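Local coordinates for regulatory protein of LacI family (Chloroflexus aggregans, PDB 3BBL), which probably regulates transcription as a DNA-binding protein of the LacI family, with a periplasmic-binding-protein-like core that is expected to sense a small effector, at residues G168-D182 / N196-R210. Residues are numbered along the deposited sequence; the frame is centred on the assembly and turned at random.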
loop_
_atom_site.group_PDB
_atom_site.type_symbol
_atom_site.label_atom_id
_atom_site.label_comp_id
_atom_site.label_asym_id
_atom_site.label_seq_id
_atom_site.Cartn_x
_atom_site.Cartn_y
_atom_site.Cartn_z
ATOM N N GLY A 168 -3.638 -16.373 3.910
ATOM C CA GLY A 168 -2.798 -15.373 4.532
ATOM C C GLY A 168 -3.543 -14.165 5.051
ATOM O O GLY A 168 -3.262 -13.055 4.641
ATOM N N THR A 169 -4.487 -14.369 5.962
ATOM C CA THR A 169 -5.247 -13.252 6.518
ATOM C C THR A 169 -4.976 -13.067 8.008
ATOM O O THR A 169 -4.375 -13.923 8.671
ATOM C CB THR A 169 -6.778 -13.445 6.356
ATOM O OG1 THR A 169 -7.206 -14.585 7.118
ATOM C CG2 THR A 169 -7.145 -13.623 4.887
ATOM N N PHE A 170 -5.422 -11.931 8.525
ATOM C CA PHE A 170 -5.282 -11.614 9.938
ATOM C C PHE A 170 -6.077 -12.636 10.751
ATOM O O PHE A 170 -5.574 -13.211 11.713
ATOM C CB PHE A 170 -5.841 -10.223 10.207
ATOM C CG PHE A 170 -6.000 -9.909 11.658
ATOM C CD1 PHE A 170 -4.923 -9.425 12.403
ATOM C CD2 PHE A 170 -7.223 -10.117 12.296
ATOM C CE1 PHE A 170 -5.066 -9.149 13.758
ATOM C CE2 PHE A 170 -7.372 -9.844 13.651
ATOM C CZ PHE A 170 -6.290 -9.362 14.382
ATOM N N GLU A 171 -7.321 -12.852 10.337
ATOM C CA GLU A 171 -8.230 -13.785 10.993
ATOM C C GLU A 171 -7.642 -15.194 11.068
ATOM O O GLU A 171 -7.714 -15.856 12.110
ATOM C CB GLU A 171 -9.573 -13.843 10.248
ATOM C CG GLU A 171 -10.361 -12.526 10.141
ATOM C CD GLU A 171 -9.649 -11.409 9.346
ATOM O OE1 GLU A 171 -8.903 -11.696 8.374
ATOM O OE2 GLU A 171 -9.867 -10.226 9.692
ATOM N N VAL A 172 -7.067 -15.665 9.968
ATOM C CA VAL A 172 -6.486 -17.000 9.981
ATOM C C VAL A 172 -5.233 -17.030 10.856
ATOM O O VAL A 172 -5.037 -17.961 11.637
ATOM C CB VAL A 172 -6.158 -17.493 8.548
ATOM C CG1 VAL A 172 -5.330 -18.766 8.595
ATOM C CG2 VAL A 172 -7.451 -17.751 7.796
ATOM N N GLY A 173 -4.396 -16.004 10.734
ATOM C CA GLY A 173 -3.186 -15.947 11.539
ATOM C C GLY A 173 -3.502 -15.976 13.023
ATOM O O GLY A 173 -2.844 -16.663 13.798
ATOM N N ARG A 174 -4.534 -15.239 13.414
ATOM C CA ARG A 174 -4.950 -15.179 14.803
ATOM C C ARG A 174 -5.512 -16.523 15.271
ATOM O O ARG A 174 -5.106 -17.052 16.309
ATOM C CB ARG A 174 -6.001 -14.081 14.976
ATOM C CG ARG A 174 -6.602 -13.970 16.359
ATOM C CD ARG A 174 -7.616 -12.831 16.384
ATOM N NE ARG A 174 -8.397 -12.809 17.616
ATOM C CZ ARG A 174 -9.410 -13.631 17.883
ATOM N NH1 ARG A 174 -9.781 -14.547 16.997
ATOM N NH2 ARG A 174 -10.043 -13.553 19.049
ATOM N N ALA A 175 -6.442 -17.072 14.500
ATOM C CA ALA A 175 -7.064 -18.351 14.831
ATOM C C ALA A 175 -6.028 -19.463 14.994
ATOM O O ALA A 175 -6.041 -20.189 15.987
ATOM C CB ALA A 175 -8.077 -18.734 13.750
HETATM N N MSE A 176 -5.132 -19.598 14.021
HETATM C CA MSE A 176 -4.102 -20.632 14.085
HETATM C C MSE A 176 -3.187 -20.420 15.291
HETATM O O MSE A 176 -2.763 -21.380 15.928
HETATM C CB MSE A 176 -3.275 -20.649 12.796
HETATM C CG MSE A 176 -4.125 -20.886 11.584
HETATM SE SE MSE A 176 -3.081 -21.310 9.923
HETATM C CE MSE A 176 -1.880 -19.821 10.089
ATOM N N THR A 177 -2.891 -19.167 15.623
ATOM C CA THR A 177 -2.016 -18.912 16.759
ATOM C C THR A 177 -2.716 -19.217 18.084
ATOM O O THR A 177 -2.092 -19.748 19.019
ATOM C CB THR A 177 -1.490 -17.454 16.767
ATOM O OG1 THR A 177 -0.730 -17.223 15.574
ATOM C CG2 THR A 177 -0.586 -17.208 17.983
ATOM N N LEU A 178 -4.001 -18.888 18.168
ATOM C CA LEU A 178 -4.745 -19.165 19.386
ATOM C C LEU A 178 -4.778 -20.686 19.583
ATOM O O LEU A 178 -4.699 -21.182 20.702
ATOM C CB LEU A 178 -6.162 -18.580 19.296
ATOM C CG LEU A 178 -6.255 -17.057 19.470
ATOM C CD1 LEU A 178 -7.677 -16.588 19.214
ATOM C CD2 LEU A 178 -5.802 -16.664 20.869
ATOM N N HIS A 179 -4.874 -21.423 18.484
ATOM C CA HIS A 179 -4.879 -22.879 18.556
ATOM C C HIS A 179 -3.553 -23.339 19.172
ATOM O O HIS A 179 -3.525 -24.221 20.016
ATOM C CB HIS A 179 -5.038 -23.472 17.151
ATOM C CG HIS A 179 -4.874 -24.958 17.103
ATOM N ND1 HIS A 179 -5.824 -25.829 17.592
ATOM C CD2 HIS A 179 -3.869 -25.730 16.619
ATOM C CE1 HIS A 179 -5.417 -27.072 17.407
ATOM N NE2 HIS A 179 -4.235 -27.039 16.819
ATOM N N LEU A 180 -2.455 -22.727 18.748
ATOM C CA LEU A 180 -1.131 -23.072 19.261
ATOM C C LEU A 180 -0.942 -22.627 20.703
ATOM O O LEU A 180 -0.298 -23.312 21.486
ATOM C CB LEU A 180 -0.036 -22.451 18.380
ATOM C CG LEU A 180 0.159 -23.085 17.000
ATOM C CD1 LEU A 180 1.127 -22.260 16.187
ATOM C CD2 LEU A 180 0.669 -24.504 17.153
ATOM N N LEU A 181 -1.502 -21.474 21.054
ATOM C CA LEU A 181 -1.386 -20.975 22.415
ATOM C C LEU A 181 -2.273 -21.773 23.377
ATOM O O LEU A 181 -2.147 -21.646 24.596
ATOM C CB LEU A 181 -1.732 -19.482 22.468
ATOM C CG LEU A 181 -0.782 -18.590 21.648
ATOM C CD1 LEU A 181 -1.103 -17.123 21.867
ATOM C CD2 LEU A 181 0.656 -18.868 22.045
ATOM N N ASP A 182 -3.173 -22.588 22.828
ATOM C CA ASP A 182 -4.039 -23.433 23.651
ATOM C C ASP A 182 -3.188 -24.556 24.244
ATOM O O ASP A 182 -3.622 -25.248 25.174
ATOM C CB ASP A 182 -5.175 -24.073 22.837
ATOM C CG ASP A 182 -6.348 -23.129 22.600
ATOM O OD1 ASP A 182 -6.607 -22.257 23.452
ATOM O OD2 ASP A 182 -7.032 -23.274 21.565
ATOM N N ASN A 196 3.320 -14.093 5.701
ATOM C CA ASN A 196 3.100 -12.695 5.339
ATOM C C ASN A 196 2.863 -11.922 6.629
ATOM O O ASN A 196 2.576 -12.523 7.660
ATOM C CB ASN A 196 1.973 -12.512 4.297
ATOM C CG ASN A 196 0.579 -12.611 4.869
ATOM O OD1 ASN A 196 -0.396 -12.563 4.118
ATOM N ND2 ASN A 196 0.462 -12.746 6.174
ATOM N N ASP A 197 3.030 -10.606 6.593
ATOM C CA ASP A 197 2.867 -9.806 7.795
ATOM C C ASP A 197 1.445 -9.748 8.314
ATOM O O ASP A 197 1.225 -9.606 9.521
ATOM C CB ASP A 197 3.398 -8.392 7.575
ATOM C CG ASP A 197 4.893 -8.359 7.340
ATOM O OD1 ASP A 197 5.591 -9.319 7.715
ATOM O OD2 ASP A 197 5.378 -7.359 6.797
ATOM N N THR A 198 0.473 -9.862 7.421
ATOM C CA THR A 198 -0.919 -9.838 7.863
ATOM C C THR A 198 -1.148 -10.970 8.865
ATOM O O THR A 198 -1.789 -10.773 9.896
ATOM C CB THR A 198 -1.881 -10.012 6.684
ATOM O OG1 THR A 198 -1.504 -9.112 5.640
ATOM C CG2 THR A 198 -3.298 -9.702 7.109
HETATM N N MSE A 199 -0.618 -12.151 8.549
HETATM C CA MSE A 199 -0.737 -13.309 9.424
HETATM C C MSE A 199 -0.026 -13.034 10.743
HETATM O O MSE A 199 -0.562 -13.309 11.816
HETATM C CB MSE A 199 -0.141 -14.551 8.761
HETATM C CG MSE A 199 -0.905 -14.993 7.546
HETATM SE SE MSE A 199 -0.009 -16.588 6.875
HETATM C CE MSE A 199 -1.328 -17.915 7.362
ATOM N N ALA A 200 1.179 -12.478 10.662
ATOM C CA ALA A 200 1.955 -12.165 11.861
ATOM C C ALA A 200 1.200 -11.216 12.801
ATOM O O ALA A 200 1.286 -11.333 14.033
ATOM C CB ALA A 200 3.281 -11.560 11.470
ATOM N N ILE A 201 0.450 -10.283 12.222
ATOM C CA ILE A 201 -0.300 -9.341 13.036
ATOM C C ILE A 201 -1.388 -10.082 13.813
ATOM O O ILE A 201 -1.632 -9.796 14.994
ATOM C CB ILE A 201 -0.880 -8.199 12.161
ATOM C CG1 ILE A 201 0.281 -7.340 11.640
ATOM C CG2 ILE A 201 -1.828 -7.326 12.969
ATOM C CD1 ILE A 201 -0.122 -6.191 10.738
ATOM N N GLY A 202 -2.017 -11.054 13.158
ATOM C CA GLY A 202 -3.039 -11.843 13.821
ATOM C C GLY A 202 -2.410 -12.618 14.970
ATOM O O GLY A 202 -2.991 -12.742 16.049
ATOM N N ALA A 203 -1.207 -13.129 14.737
ATOM C CA ALA A 203 -0.481 -13.871 15.762
ATOM C C ALA A 203 -0.170 -12.944 16.932
ATOM O O ALA A 203 -0.272 -13.339 18.091
ATOM C CB ALA A 203 0.818 -14.445 15.191
HETATM N N MSE A 204 0.220 -11.711 16.618
HETATM C CA MSE A 204 0.509 -10.727 17.655
HETATM C C MSE A 204 -0.771 -10.454 18.465
HETATM O O MSE A 204 -0.734 -10.315 19.693
HETATM C CB MSE A 204 1.037 -9.431 17.027
HETATM C CG MSE A 204 2.433 -9.568 16.499
HETATM SE SE MSE A 204 3.014 -7.887 15.601
HETATM C CE MSE A 204 3.117 -6.823 17.233
ATOM N N ALA A 205 -1.908 -10.397 17.776
ATOM C CA ALA A 205 -3.181 -10.147 18.439
ATOM C C ALA A 205 -3.534 -11.314 19.363
ATOM O O ALA A 205 -4.055 -11.116 20.462
ATOM C CB ALA A 205 -4.274 -9.950 17.404
ATOM N N ALA A 206 -3.252 -12.531 18.903
ATOM C CA ALA A 206 -3.534 -13.722 19.683
ATOM C C ALA A 206 -2.661 -13.731 20.941
ATOM O O ALA A 206 -3.146 -14.000 22.043
ATOM C CB ALA A 206 -3.270 -14.974 18.843
ATOM N N ALA A 207 -1.374 -13.444 20.763
ATOM C CA ALA A 207 -0.433 -13.415 21.876
ATOM C C ALA A 207 -0.904 -12.416 22.930
ATOM O O ALA A 207 -0.910 -12.713 24.128
ATOM C CB ALA A 207 0.937 -13.028 21.381
ATOM N N ARG A 208 -1.285 -11.231 22.467
ATOM C CA ARG A 208 -1.775 -10.172 23.342
ATOM C C ARG A 208 -3.015 -10.655 24.099
ATOM O O ARG A 208 -3.129 -10.471 25.303
ATOM C CB ARG A 208 -2.107 -8.932 22.510
ATOM C CG ARG A 208 -2.784 -7.813 23.286
ATOM C CD ARG A 208 -3.080 -6.619 22.384
ATOM N NE ARG A 208 -3.843 -6.984 21.185
ATOM C CZ ARG A 208 -5.098 -7.436 21.194
ATOM N NH1 ARG A 208 -5.751 -7.584 22.346
ATOM N NH2 ARG A 208 -5.706 -7.734 20.048
ATOM N N GLU A 209 -3.938 -11.282 23.386
ATOM C CA GLU A 209 -5.144 -11.800 24.003
ATOM C C GLU A 209 -4.841 -12.840 25.086
ATOM O O GLU A 209 -5.567 -12.927 26.080
ATOM C CB GLU A 209 -6.063 -12.414 22.939
ATOM C CG GLU A 209 -6.857 -11.384 22.155
ATOM C CD GLU A 209 -7.781 -12.000 21.121
ATOM O OE1 GLU A 209 -8.446 -13.016 21.434
ATOM O OE2 GLU A 209 -7.849 -11.452 19.999
ATOM N N ARG A 210 -3.779 -13.620 24.902
ATOM C CA ARG A 210 -3.431 -14.644 25.879
ATOM C C ARG A 210 -2.404 -14.207 26.925
ATOM O O ARG A 210 -1.868 -15.027 27.664
ATOM C CB ARG A 210 -2.952 -15.906 25.163
ATOM C CG ARG A 210 -4.018 -16.573 24.326
ATOM C CD ARG A 210 -5.250 -16.908 25.154
ATOM N NE ARG A 210 -6.298 -17.511 24.333
ATOM C CZ ARG A 210 -6.236 -18.735 23.819
ATOM N NH1 ARG A 210 -5.181 -19.501 24.047
ATOM N NH2 ARG A 210 -7.220 -19.183 23.054
HETATM O O HOH W 1 -3.496 -19.445 26.140
#
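G173 and G202 bring helices 170-181 and 197-209 together in the C-terminal α/β subdomain of the periplasmic-binding-protein fold, where both pack on the parallel sheet beside strand 191-194, which joins them. The axes close to 6.6 Å at a crossing angle of -45°. Having no side chain, the two glycines let backbone meet backbone, and CA of G202 comes 3.6 Å from F170 O in a CA-H...O contact. Beside this crossing the F170 ring enters a hole between T198, I201, G202 and A205, its CZ 3.7 Å from A205 CB, and it also stacks on Y231 of the second subunit. In the other direction A206 is a knob, its small methyl set among R174, T177, L178 and L181. T177 suits the buried face because its hydroxyl turns back to G173 O, 2.8 Å from OG1, while CG2 meets A206 CB. On the sheet side the selenomethionine methyls of M176 and M199 touch near L131. Toward solvent, where charged residues fit, R174, CG anti to the backbone N (chi1 176°) and the chain extended to NE, grips E209 side-on in a salt bridge: NE lies 2.8 Å from OE2 and NH2 reaches OE1, with L178 CD1 over the guanidinium centre. R210 instead bends at chi2 (-56°), laying one guanidinium face against L178 CD2; in its exposed salt bridge NH1 and NH2 each lie 3.2 Å from D182 OD1, both approaching from the same face of the carboxylate.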